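Local coordinates for protein exotoxin 5 (Staphylococcus aureus subsp. aureus COL, PDB 3R2I) that is of unknown function but belongs to the staphylococcal superantigen-like exotoxins, secreted proteins that probably act on host immune defences, at residues K97-Y111 against I129-K141. Residues are numbered along the deposited sequence; the frame is centred on the assembly and turned at random.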
loop_
_atom_site.group_PDB
_atom_site.type_symbol
_atom_site.label_atom_id
_atom_site.label_comp_id
_atom_site.label_asym_id
_atom_site.label_seq_id
_atom_site.Cartn_x
_atom_site.Cartn_y
_atom_site.Cartn_z
ATOM N N LYS A 97 3.755 -5.907 18.670
ATOM C CA LYS A 97 3.852 -4.600 18.036
ATOM C C LYS A 97 2.709 -3.684 18.376
ATOM O O LYS A 97 1.549 -4.096 18.392
ATOM C CB LYS A 97 3.950 -4.751 16.503
ATOM C CG LYS A 97 5.343 -4.648 15.855
ATOM C CD LYS A 97 6.304 -5.828 15.997
ATOM C CE LYS A 97 7.669 -5.477 15.313
ATOM N NZ LYS A 97 8.682 -6.590 15.284
ATOM N N ALA A 98 3.028 -2.418 18.628
ATOM C CA ALA A 98 2.025 -1.404 18.934
ATOM C C ALA A 98 1.925 -0.550 17.687
ATOM O O ALA A 98 2.917 -0.193 17.063
ATOM C CB ALA A 98 2.416 -0.581 20.138
ATOM N N PHE A 99 0.705 -0.284 17.294
ATOM C CA PHE A 99 0.433 0.441 16.109
ATOM C C PHE A 99 -0.351 1.728 16.397
ATOM O O PHE A 99 -1.161 1.770 17.309
ATOM C CB PHE A 99 -0.396 -0.473 15.198
ATOM C CG PHE A 99 0.353 -1.704 14.708
ATOM C CD1 PHE A 99 1.146 -1.638 13.574
ATOM C CD2 PHE A 99 0.236 -2.914 15.348
ATOM C CE1 PHE A 99 1.814 -2.775 13.086
ATOM C CE2 PHE A 99 0.924 -4.047 14.874
ATOM C CZ PHE A 99 1.711 -3.963 13.746
ATOM N N LYS A 100 -0.082 2.767 15.628
ATOM C CA LYS A 100 -0.811 4.028 15.731
ATOM C C LYS A 100 -1.159 4.400 14.288
ATOM O O LYS A 100 -0.306 4.806 13.520
ATOM C CB LYS A 100 -0.027 5.106 16.494
ATOM C CG LYS A 100 -0.719 6.483 16.483
ATOM C CD LYS A 100 0.012 7.541 17.317
ATOM C CE LYS A 100 -0.384 7.567 18.835
ATOM N NZ LYS A 100 0.010 6.484 19.746
ATOM N N VAL A 101 -2.419 4.175 13.906
ATOM C CA VAL A 101 -2.867 4.403 12.537
ATOM C C VAL A 101 -3.641 5.700 12.433
ATOM O O VAL A 101 -4.693 5.857 13.063
ATOM C CB VAL A 101 -3.674 3.202 12.054
ATOM C CG1 VAL A 101 -4.117 3.382 10.583
ATOM C CG2 VAL A 101 -2.821 1.942 12.186
ATOM N N PHE A 102 -3.089 6.629 11.647
ATOM C CA PHE A 102 -3.653 7.968 11.483
ATOM C C PHE A 102 -4.805 7.954 10.517
ATOM O O PHE A 102 -4.808 7.178 9.535
ATOM C CB PHE A 102 -2.581 8.977 11.027
ATOM C CG PHE A 102 -1.589 9.326 12.094
ATOM C CD1 PHE A 102 -0.650 8.394 12.535
ATOM C CD2 PHE A 102 -1.588 10.572 12.682
ATOM C CE1 PHE A 102 0.249 8.700 13.552
ATOM C CE2 PHE A 102 -0.682 10.885 13.708
ATOM C CZ PHE A 102 0.238 9.952 14.136
ATOM N N LEU A 103 -5.801 8.778 10.834
ATOM C CA LEU A 103 -7.001 8.936 10.033
ATOM C C LEU A 103 -6.998 10.381 9.612
ATOM O O LEU A 103 -7.080 11.283 10.430
ATOM C CB LEU A 103 -8.232 8.604 10.849
ATOM C CG LEU A 103 -8.226 7.230 11.530
ATOM C CD1 LEU A 103 -9.409 7.139 12.555
ATOM C CD2 LEU A 103 -8.298 6.162 10.454
ATOM N N LEU A 104 -6.853 10.579 8.316
ATOM C CA LEU A 104 -6.728 11.883 7.722
ATOM C C LEU A 104 -7.724 12.045 6.593
ATOM O O LEU A 104 -8.292 11.075 6.103
ATOM C CB LEU A 104 -5.298 12.053 7.158
ATOM C CG LEU A 104 -4.135 11.917 8.145
ATOM C CD1 LEU A 104 -2.811 11.769 7.401
ATOM C CD2 LEU A 104 -4.103 13.121 9.145
ATOM N N GLY A 105 -7.926 13.295 6.218
ATOM C CA GLY A 105 -8.807 13.677 5.114
ATOM C C GLY A 105 -10.234 13.234 5.260
ATOM O O GLY A 105 -10.825 13.387 6.316
ATOM N N ASP A 106 -10.777 12.686 4.178
ATOM C CA ASP A 106 -12.148 12.214 4.168
ATOM C C ASP A 106 -12.421 11.150 5.250
ATOM O O ASP A 106 -13.554 11.042 5.722
ATOM C CB ASP A 106 -12.517 11.649 2.783
ATOM C CG ASP A 106 -12.634 12.733 1.687
ATOM O OD1 ASP A 106 -12.724 13.953 1.994
ATOM O OD2 ASP A 106 -12.659 12.340 0.494
ATOM N N ASP A 107 -11.401 10.386 5.657
ATOM C CA ASP A 107 -11.602 9.314 6.664
ATOM C C ASP A 107 -11.334 9.761 8.099
ATOM O O ASP A 107 -11.426 8.950 9.045
ATOM C CB ASP A 107 -10.759 8.061 6.330
ATOM C CG ASP A 107 -11.198 7.368 5.018
ATOM O OD1 ASP A 107 -11.465 8.064 4.002
ATOM O OD2 ASP A 107 -11.252 6.109 4.984
ATOM N N LYS A 108 -11.079 11.057 8.262
ATOM C CA LYS A 108 -10.705 11.635 9.553
ATOM C C LYS A 108 -11.612 11.274 10.704
ATOM O O LYS A 108 -11.146 11.066 11.821
ATOM C CB LYS A 108 -10.627 13.173 9.486
ATOM C CG LYS A 108 -10.302 13.768 10.861
ATOM C CD LYS A 108 -10.049 15.271 10.904
ATOM C CE LYS A 108 -9.487 15.671 12.315
ATOM N NZ LYS A 108 -9.142 17.128 12.431
ATOM N N ASN A 109 -12.906 11.207 10.440
ATOM C CA ASN A 109 -13.872 10.957 11.489
ATOM C C ASN A 109 -14.570 9.633 11.336
ATOM O O ASN A 109 -15.680 9.456 11.866
ATOM C CB ASN A 109 -14.893 12.117 11.458
ATOM C CG ASN A 109 -14.323 13.402 12.051
ATOM O OD1 ASN A 109 -13.673 13.367 13.087
ATOM N ND2 ASN A 109 -14.587 14.530 11.416
ATOM N N LYS A 110 -13.882 8.661 10.748
ATOM C CA LYS A 110 -14.546 7.408 10.403
ATOM C C LYS A 110 -14.685 6.283 11.438
ATOM O O LYS A 110 -15.544 5.390 11.262
ATOM C CB LYS A 110 -13.979 6.863 9.075
ATOM C CG LYS A 110 -14.983 5.962 8.327
ATOM C CD LYS A 110 -14.752 5.924 6.774
ATOM C CE LYS A 110 -13.901 4.774 6.274
ATOM N NZ LYS A 110 -14.671 3.477 6.244
ATOM N N TYR A 111 -13.933 6.289 12.520
ATOM C CA TYR A 111 -14.095 5.137 13.435
ATOM C C TYR A 111 -14.342 5.573 14.879
ATOM O O TYR A 111 -13.774 5.021 15.805
ATOM C CB TYR A 111 -12.856 4.207 13.317
ATOM C CG TYR A 111 -12.570 3.698 11.894
ATOM C CD1 TYR A 111 -11.680 4.354 11.067
ATOM C CD2 TYR A 111 -13.207 2.569 11.382
ATOM C CE1 TYR A 111 -11.415 3.908 9.783
ATOM C CE2 TYR A 111 -12.945 2.113 10.089
ATOM C CZ TYR A 111 -12.039 2.787 9.299
ATOM O OH TYR A 111 -11.771 2.384 8.002
ATOM N N ILE A 129 10.504 5.792 19.845
ATOM C CA ILE A 129 11.541 5.337 20.730
ATOM C C ILE A 129 11.221 4.077 21.528
ATOM O O ILE A 129 12.095 3.529 22.172
ATOM C CB ILE A 129 11.944 6.438 21.691
ATOM C CG1 ILE A 129 10.803 6.774 22.670
ATOM C CG2 ILE A 129 12.363 7.648 20.907
ATOM C CD1 ILE A 129 11.279 7.752 23.770
ATOM N N LYS A 130 9.960 3.666 21.511
ATOM C CA LYS A 130 9.495 2.459 22.165
ATOM C C LYS A 130 9.152 1.394 21.082
ATOM O O LYS A 130 8.633 0.351 21.388
ATOM C CB LYS A 130 8.219 2.777 22.948
ATOM C CG LYS A 130 8.370 3.674 24.161
ATOM C CD LYS A 130 8.999 2.917 25.300
ATOM C CE LYS A 130 9.222 3.782 26.519
ATOM N NZ LYS A 130 9.751 2.952 27.612
ATOM N N GLY A 131 9.378 1.702 19.814
ATOM C CA GLY A 131 9.075 0.772 18.718
ATOM C C GLY A 131 7.705 0.891 18.095
ATOM O O GLY A 131 7.378 0.175 17.176
ATOM N N GLY A 132 6.881 1.812 18.559
ATOM C CA GLY A 132 5.533 1.978 17.962
ATOM C C GLY A 132 5.632 2.328 16.481
ATOM O O GLY A 132 6.527 3.062 16.063
ATOM N N ILE A 133 4.697 1.777 15.708
ATOM C CA ILE A 133 4.595 1.963 14.288
ATOM C C ILE A 133 3.467 2.966 13.983
ATOM O O ILE A 133 2.299 2.696 14.209
ATOM C CB ILE A 133 4.364 0.598 13.664
ATOM C CG1 ILE A 133 5.541 -0.281 14.077
ATOM C CG2 ILE A 133 4.206 0.675 12.159
ATOM C CD1 ILE A 133 5.410 -1.687 13.793
ATOM N N TYR A 134 3.862 4.155 13.528
ATOM C CA TYR A 134 2.942 5.213 13.165
ATOM C C TYR A 134 2.709 5.078 11.671
ATOM O O TYR A 134 3.648 5.285 10.908
ATOM C CB TYR A 134 3.592 6.576 13.469
ATOM C CG TYR A 134 3.775 6.886 14.933
ATOM C CD1 TYR A 134 3.669 8.187 15.407
ATOM C CD2 TYR A 134 3.993 5.879 15.870
ATOM C CE1 TYR A 134 3.860 8.479 16.754
ATOM C CE2 TYR A 134 4.152 6.173 17.212
ATOM C CZ TYR A 134 4.102 7.471 17.642
ATOM O OH TYR A 134 4.281 7.747 18.983
ATOM N N SER A 135 1.488 4.692 11.256
ATOM C CA SER A 135 1.179 4.510 9.822
ATOM C C SER A 135 -0.084 5.291 9.459
ATOM O O SER A 135 -0.828 5.688 10.361
ATOM C CB SER A 135 1.053 3.020 9.454
ATOM O OG SER A 135 0.774 2.824 8.057
ATOM N N VAL A 136 -0.258 5.563 8.157
ATOM C CA VAL A 136 -1.413 6.268 7.636
ATOM C C VAL A 136 -2.313 5.345 6.799
ATOM O O VAL A 136 -1.843 4.669 5.880
ATOM C CB VAL A 136 -0.998 7.484 6.764
ATOM C CG1 VAL A 136 -2.229 8.205 6.231
ATOM C CG2 VAL A 136 -0.131 8.463 7.532
ATOM N N GLY A 137 -3.593 5.270 7.142
ATOM C CA GLY A 137 -4.557 4.476 6.368
ATOM C C GLY A 137 -4.384 2.978 6.362
ATOM O O GLY A 137 -4.049 2.377 7.385
ATOM N N GLY A 138 -4.622 2.364 5.207
ATOM C CA GLY A 138 -4.454 0.934 5.074
ATOM C C GLY A 138 -5.477 0.063 5.782
ATOM O O GLY A 138 -5.236 -1.132 5.982
ATOM N N ILE A 139 -6.643 0.632 6.078
ATOM C CA ILE A 139 -7.704 -0.048 6.827
ATOM C C ILE A 139 -8.714 -0.670 5.908
ATOM O O ILE A 139 -9.276 0.002 5.080
ATOM C CB ILE A 139 -8.401 0.960 7.737
ATOM C CG1 ILE A 139 -7.366 1.668 8.634
ATOM C CG2 ILE A 139 -9.479 0.306 8.620
ATOM C CD1 ILE A 139 -7.867 3.039 9.123
ATOM N N THR A 140 -8.911 -1.977 6.038
ATOM C CA THR A 140 -9.879 -2.717 5.214
ATOM C C THR A 140 -10.726 -3.590 6.101
ATOM O O THR A 140 -10.407 -3.771 7.253
ATOM C CB THR A 140 -9.157 -3.654 4.209
ATOM O OG1 THR A 140 -8.228 -4.479 4.919
ATOM C CG2 THR A 140 -8.387 -2.840 3.128
ATOM N N LYS A 141 -11.822 -4.099 5.571
ATOM C CA LYS A 141 -12.659 -5.029 6.284
ATOM C C LYS A 141 -12.088 -6.424 6.080
ATOM O O LYS A 141 -11.739 -6.803 4.963
ATOM C CB LYS A 141 -14.090 -4.969 5.776
ATOM C CG LYS A 141 -14.790 -3.670 6.115
ATOM C CD LYS A 141 -16.303 -3.693 5.727
ATOM C CE LYS A 141 -16.953 -2.353 6.050
ATOM N NZ LYS A 141 -18.389 -2.292 5.666
HETATM O O HOH W 1 5.871 -1.859 18.704
#
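Lys-100 and Ser-135 lie at the middle of a parallel ladder that joins strand 97-103 to strand 133-136. Lys-100 N donates to Ile-133 O (2.8 Å), and Lys-100 O accepts from Ser-135 N; the bonds Ile-133 N to Ala-98 O and Phe-102 N to Ser-135 O extend the series. The last rung, Gly-137 N to Phe-102 O, is longer at 3.3 Å but nearly straight (170°). Gly-137, where the strand breaks, has a positive phi, which suits glycine. At the other end, a water accepts from Ala-98 N and donates weakly to Gly-131 O.

On the face carrying Lys-100, Phe-102 and Tyr-134, Lys-100 CD sits over the centre of the Tyr-134 ring, 4.1 Å from the centroid, a CH-pi contact. Its chain leaves anti to the backbone N (chi1 174°), then bends at chi3 and chi4 so that NZ hydrogen-bonds Asn-91 OD1; Tyr-134 OH is hydrogen-bonded to Asp-128 OD2. A lysine thus offers methylenes to the ring and its charge to a polar partner. Phe-102 CE1 comes within 3.9 Å of Tyr-134 CD1, while Ser-135 O lies in plane at the phenylalanine's edge.

In the OB-fold barrel, 97-103 and 133-141 are the third and fifth strands, the parallel pair in an otherwise antiparallel curled sheet; 97-103 also pairs antiparallel with 87-94.

On the other face Phe-99, Val-101 and Ile-133 are buried, which suits bulky hydrocarbon side chains; Ile-133 CD1 lies 3.8 Å from Phe-99 CE1. Of the residues paired here Ser-135 is the polar one, its OG hydrogen-bonded to Val-123 N. Val-101 also packs on Val-120, and Ile-139 on Leu-118. Branched Ile-139 divides its contacts: CD1 packs tightly on Leu-103 CD2 (3.4 Å), whereas CG2 abuts Tyr-111 OH (3.2 Å).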